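Local atomic coordinates of arfgap-like finger domain containing protein (Cryptosporidium parvum Iowa II, PDB entry 2OWA), a protein that probably activates GTP hydrolysis by ADP-ribosylation factor (Arf) proteins, this chain being the piece that carries the zinc-finger ArfGAP domain. Residues D82-P86 against I87-R91; G16-D20 against K21-N25. One frame throughout, in Å; residues are numbered along the deposited sequence.

Contact 1: residues D82-P86 against I87-R91; sequences DKFTP and IQLVR
Thr85 and Gln88, their CA atoms 5.4 Å apart, sit where the extended backbone of 82-85 turns, at Pro86, into the first turn of helix 86-94, and Val90 N donates to Pro86 O (3.2 Å). The Gln88 side chain reaches back to the residue before the helix. Its CG stands beside the backbone N and the chain is extended beyond it (chi2 173°), which carries OE1 to Thr85 N at 3.0 Å. The N-H is aimed fairly well, at 155°, but comes from above the amide carbonyl plane, 55° out of it. A water also donates to OE1 and to Lys83 O, so two donors hold this oxygen. Thr85 OG1 lies against Gln88 CG at 3.2 Å. Proline suits the first helical position, where no backbone N-H is needed. On the buried side, Phe84 CB meets Leu89 CD2 at 3.6 Å, the two side chains crossing at about a right angle; Phe84 also packs edge-to-face with Phe27. Thr85 N to Gln88 OE1 is the glutamine half of a capping box, and Phe84 with Leu89, the residues flanking it, form a hydrophobic staple at this helix N-terminus.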
loop_
_atom_site.group_PDB
_atom_site.type_symbol
_atom_site.label_atom_id
_atom_site.label_comp_id
_atom_site.label_asym_id
_atom_site.label_seq_id
_atom_site.Cartn_x
_atom_site.Cartn_y
_atom_site.Cartn_z
ATOM N N ASP A 82 8.293 -10.328 2.590
ATOM C CA ASP A 82 8.960 -9.410 3.508
ATOM C C ASP A 82 8.478 -9.514 4.968
ATOM O O ASP A 82 7.413 -10.085 5.249
ATOM C CB ASP A 82 8.828 -7.971 2.989
ATOM C CG ASP A 82 9.886 -7.633 1.923
ATOM O OD1 ASP A 82 11.082 -7.603 2.316
ATOM O OD2 ASP A 82 9.542 -7.393 0.726
ATOM N N LYS A 83 9.282 -8.968 5.887
ATOM C CA LYS A 83 8.925 -8.846 7.290
ATOM C C LYS A 83 8.148 -7.515 7.504
ATOM O O LYS A 83 8.406 -6.525 6.837
ATOM C CB LYS A 83 10.191 -8.864 8.172
ATOM C CG LYS A 83 11.147 -10.107 8.020
ATOM C CD LYS A 83 10.365 -11.342 8.303
ATOM C CE LYS A 83 11.058 -12.304 9.257
ATOM N NZ LYS A 83 10.086 -13.414 9.563
ATOM N N PHE A 84 7.182 -7.536 8.407
ATOM C CA PHE A 84 6.347 -6.370 8.717
ATOM C C PHE A 84 6.330 -6.159 10.248
ATOM O O PHE A 84 6.379 -7.134 10.975
ATOM C CB PHE A 84 4.933 -6.606 8.183
ATOM C CG PHE A 84 4.844 -6.541 6.678
ATOM C CD1 PHE A 84 4.497 -5.350 6.042
ATOM C CD2 PHE A 84 5.169 -7.663 5.903
ATOM C CE1 PHE A 84 4.429 -5.292 4.616
ATOM C CE2 PHE A 84 5.128 -7.605 4.489
ATOM C CZ PHE A 84 4.769 -6.429 3.863
ATOM N N THR A 85 6.266 -4.902 10.705
ATOM C CA THR A 85 5.921 -4.584 12.080
ATOM C C THR A 85 4.396 -4.589 12.249
ATOM O O THR A 85 3.649 -4.497 11.252
ATOM C CB THR A 85 6.484 -3.234 12.541
ATOM O OG1 THR A 85 5.780 -2.185 11.871
ATOM C CG2 THR A 85 7.983 -3.156 12.275
ATOM N N PRO A 86 3.924 -4.730 13.501
ATOM C CA PRO A 86 2.493 -4.777 13.753
ATOM C C PRO A 86 1.766 -3.491 13.306
ATOM O O PRO A 86 0.675 -3.571 12.749
ATOM C CB PRO A 86 2.406 -4.970 15.286
ATOM C CG PRO A 86 3.717 -5.613 15.657
ATOM C CD PRO A 86 4.701 -4.878 14.747
ATOM N N ILE A 87 2.385 -2.322 13.467
ATOM C CA ILE A 87 1.701 -1.088 13.054
ATOM C C ILE A 87 1.564 -0.994 11.511
ATOM O O ILE A 87 0.663 -0.341 11.003
ATOM C CB ILE A 87 2.343 0.198 13.621
ATOM C CG1 ILE A 87 1.378 1.385 13.400
ATOM C CG2 ILE A 87 3.791 0.443 13.025
ATOM C CD1 ILE A 87 1.906 2.707 13.908
ATOM N N GLN A 88 2.457 -1.650 10.775
ATOM C CA GLN A 88 2.410 -1.614 9.319
ATOM C C GLN A 88 1.235 -2.475 8.835
ATOM O O GLN A 88 0.671 -2.219 7.769
ATOM C CB GLN A 88 3.718 -2.128 8.705
ATOM C CG GLN A 88 4.986 -1.209 8.949
ATOM C CD GLN A 88 6.253 -1.870 8.471
ATOM O OE1 GLN A 88 6.304 -3.093 8.308
ATOM N NE2 GLN A 88 7.305 -1.061 8.247
ATOM N N LEU A 89 0.898 -3.520 9.595
ATOM C CA LEU A 89 -0.265 -4.322 9.275
ATOM C C LEU A 89 -1.530 -3.528 9.475
ATOM O O LEU A 89 -2.409 -3.519 8.592
ATOM C CB LEU A 89 -0.286 -5.647 10.044
ATOM C CG LEU A 89 0.937 -6.562 9.908
ATOM C CD1 LEU A 89 0.544 -7.915 10.535
ATOM C CD2 LEU A 89 1.316 -6.755 8.382
ATOM N N VAL A 90 -1.612 -2.819 10.593
ATOM C CA VAL A 90 -2.798 -1.985 10.899
ATOM C C VAL A 90 -2.992 -0.973 9.777
ATOM O O VAL A 90 -4.129 -0.701 9.355
ATOM C CB VAL A 90 -2.621 -1.235 12.222
ATOM C CG1 VAL A 90 -3.828 -0.249 12.468
ATOM C CG2 VAL A 90 -2.410 -2.243 13.389
ATOM N N ARG A 91 -1.877 -0.401 9.311
ATOM C CA ARG A 91 -1.891 0.613 8.262
ATOM C C ARG A 91 -2.478 0.060 6.973
ATOM O O ARG A 91 -3.330 0.696 6.371
ATOM C CB ARG A 91 -0.483 1.213 8.002
ATOM C CG ARG A 91 -0.482 2.243 6.860
ATOM C CD ARG A 91 0.898 2.810 6.613
ATOM N NE ARG A 91 0.902 4.017 5.788
ATOM C CZ ARG A 91 0.872 5.256 6.281
ATOM N NH1 ARG A 91 0.832 5.455 7.595
ATOM N NH2 ARG A 91 0.913 6.306 5.473
HETATM O O HOH W 1 7.848 -3.906 6.355
#

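Contact 2: residues G16-D20 against K21-N25; sequences GFVSD and KLRDN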
loop_
_atom_site.group_PDB
_atom_site.type_symbol
_atom_site.label_atom_id
_atom_site.label_comp_id
_atom_site.label_asym_id
_atom_site.label_seq_id
_atom_site.Cartn_x
_atom_site.Cartn_y
_atom_site.Cartn_z
ATOM N N GLY A 16 11.352 -6.502 15.865
ATOM C CA GLY A 16 10.044 -5.857 15.958
ATOM C C GLY A 16 9.039 -6.372 14.936
ATOM O O GLY A 16 7.993 -5.758 14.735
ATOM N N PHE A 17 9.354 -7.522 14.333
ATOM C CA PHE A 17 8.572 -8.091 13.217
ATOM C C PHE A 17 7.591 -9.164 13.686
ATOM O O PHE A 17 7.942 -9.998 14.494
ATOM C CB PHE A 17 9.485 -8.763 12.198
ATOM C CG PHE A 17 10.374 -7.821 11.455
ATOM C CD1 PHE A 17 9.855 -6.680 10.851
ATOM C CD2 PHE A 17 11.739 -8.097 11.330
ATOM C CE1 PHE A 17 10.671 -5.822 10.134
ATOM C CE2 PHE A 17 12.559 -7.261 10.620
ATOM C CZ PHE A 17 12.045 -6.120 10.029
ATOM N N VAL A 18 6.370 -9.126 13.167
ATOM C CA VAL A 18 5.436 -10.243 13.358
ATOM C C VAL A 18 5.979 -11.516 12.693
ATOM O O VAL A 18 6.835 -11.433 11.798
ATOM C CB VAL A 18 4.000 -9.924 12.871
ATOM C CG1 VAL A 18 3.464 -8.677 13.555
ATOM C CG2 VAL A 18 3.916 -9.773 11.318
ATOM N N SER A 19 5.476 -12.682 13.111
ATOM C CA SER A 19 5.871 -13.970 12.504
ATOM C C SER A 19 5.452 -14.045 11.049
ATOM O O SER A 19 4.539 -13.343 10.639
ATOM C CB SER A 19 5.237 -15.138 13.263
ATOM O OG SER A 19 3.821 -14.981 13.349
ATOM N N ASP A 20 6.105 -14.895 10.259
ATOM C CA ASP A 20 5.692 -15.091 8.861
ATOM C C ASP A 20 4.252 -15.579 8.763
ATOM O O ASP A 20 3.594 -15.354 7.776
ATOM C CB ASP A 20 6.610 -16.108 8.133
ATOM C CG ASP A 20 8.004 -15.553 7.867
ATOM O OD1 ASP A 20 8.190 -14.322 7.871
ATOM O OD2 ASP A 20 8.929 -16.365 7.639
ATOM N N LYS A 21 3.787 -16.252 9.808
ATOM C CA LYS A 21 2.515 -16.927 9.803
ATOM C C LYS A 21 1.386 -15.927 10.101
ATOM O O LYS A 21 0.348 -15.929 9.444
ATOM C CB LYS A 21 2.563 -18.050 10.854
ATOM C CG LYS A 21 1.225 -18.657 11.263
ATOM C CD LYS A 21 1.447 -19.988 11.979
ATOM C CE LYS A 21 0.230 -20.392 12.804
ATOM N NZ LYS A 21 0.202 -19.611 14.087
ATOM N N LEU A 22 1.582 -15.093 11.113
ATOM C CA LEU A 22 0.643 -14.012 11.400
ATOM C C LEU A 22 0.517 -13.082 10.179
ATOM O O LEU A 22 -0.581 -12.744 9.765
ATOM C CB LEU A 22 1.068 -13.244 12.645
ATOM C CG LEU A 22 0.019 -12.279 13.197
ATOM C CD1 LEU A 22 0.162 -12.161 14.681
ATOM C CD2 LEU A 22 0.147 -10.917 12.561
ATOM N N ARG A 23 1.651 -12.705 9.613
ATOM C CA ARG A 23 1.713 -11.959 8.366
ATOM C C ARG A 23 0.892 -12.627 7.256
ATOM O O ARG A 23 0.063 -11.997 6.595
ATOM C CB ARG A 23 3.172 -11.849 7.953
ATOM C CG ARG A 23 3.486 -10.679 7.101
ATOM C CD ARG A 23 3.725 -11.028 5.662
ATOM N NE ARG A 23 4.923 -11.831 5.451
ATOM C CZ ARG A 23 4.895 -13.090 5.044
ATOM N NH1 ARG A 23 3.726 -13.628 4.801
ATOM N NH2 ARG A 23 6.013 -13.796 4.855
ATOM N N ASP A 24 1.139 -13.920 7.056
ATOM C CA ASP A 24 0.432 -14.684 6.030
ATOM C C ASP A 24 -1.076 -14.665 6.223
ATOM O O ASP A 24 -1.796 -14.384 5.282
ATOM C CB ASP A 24 0.912 -16.134 6.015
ATOM C CG ASP A 24 2.238 -16.312 5.318
ATOM O OD1 ASP A 24 2.738 -15.348 4.709
ATOM O OD2 ASP A 24 2.779 -17.446 5.345
ATOM N N ASN A 25 -1.531 -14.991 7.435
ATOM C CA ASN A 25 -2.943 -14.974 7.766
ATOM C C ASN A 25 -3.561 -13.587 7.591
ATOM O O ASN A 25 -4.712 -13.468 7.104
ATOM C CB ASN A 25 -3.155 -15.459 9.210
ATOM C CG ASN A 25 -2.814 -16.942 9.376
ATOM O OD1 ASN A 25 -2.558 -17.647 8.375
ATOM N ND2 ASN A 25 -2.824 -17.428 10.619
HETATM O O HOH W 2 7.136 -12.205 7.227
#
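Asp20 OD1 is gripped by several groups: a water donates to it at 2.5 Å, Lys83 of the loop before helix 86-94 forms a salt bridge with it, and Arg23 NH2 adds a long one at 3.8 Å. The last is a matter of charge alone, since the oxygen lies well out of the guanidinium plane and no N-H points at it. The same water accepts a weak bond from Arg23 NE, which also donates to Asp82 O.

This is the N-terminus of helix 20-32, with Ser19 as its N-cap. A chi1 of 54° sets the serine hydroxyl between its own backbone N and carbonyl carbon, where OG accepts from Leu22 N (3.2 Å, 162°) and caps an amide that the first turn would otherwise leave without a helical acceptor. Serine suits the place because its short side chain folds straight back onto the turn. The helix proper then begins with Arg23 N donating to Ser19 O at 3.1 Å and Asp24 N to Asp20 O at 2.9 Å. Asp20, in the first turn, places a negative charge where the helix dipole would be expected to favour it.

Val18, just before the cap, turns toward the helix. Its CB meets Leu22 CD2, while CG2 rests 4.0 Å from Arg23 CB, so the arginine's aliphatic root takes the place of the apolar residue of a hydrophobic staple. Bends at chi2 and chi3 fold the arginine back, leaving Asp20 O 3.4 Å above one guanidinium face, offset toward its rim.

Contacts 1 and 2 are two helix N-termini laid against each other, their centres about 8 Å apart, with contact 2 earlier in the chain. The loops leading into them pair through their backbones: Phe84 O and Val18 N, 3.0 Å apart, make a probable hydrogen bond between the residues just before the two caps. Lys83 NZ reaches Asp20 OD1 at 2.7 Å, while Pro86 CD packs on Gly16 O at 3.4 Å. Leu89 touches Leu22, so the two first turns also meet through apolar side chains. Both contacts lie away from the zinc site of Cys39, Cys42, Cys59 and Cys62; they join helix 20-32 to the start of helix 86-94.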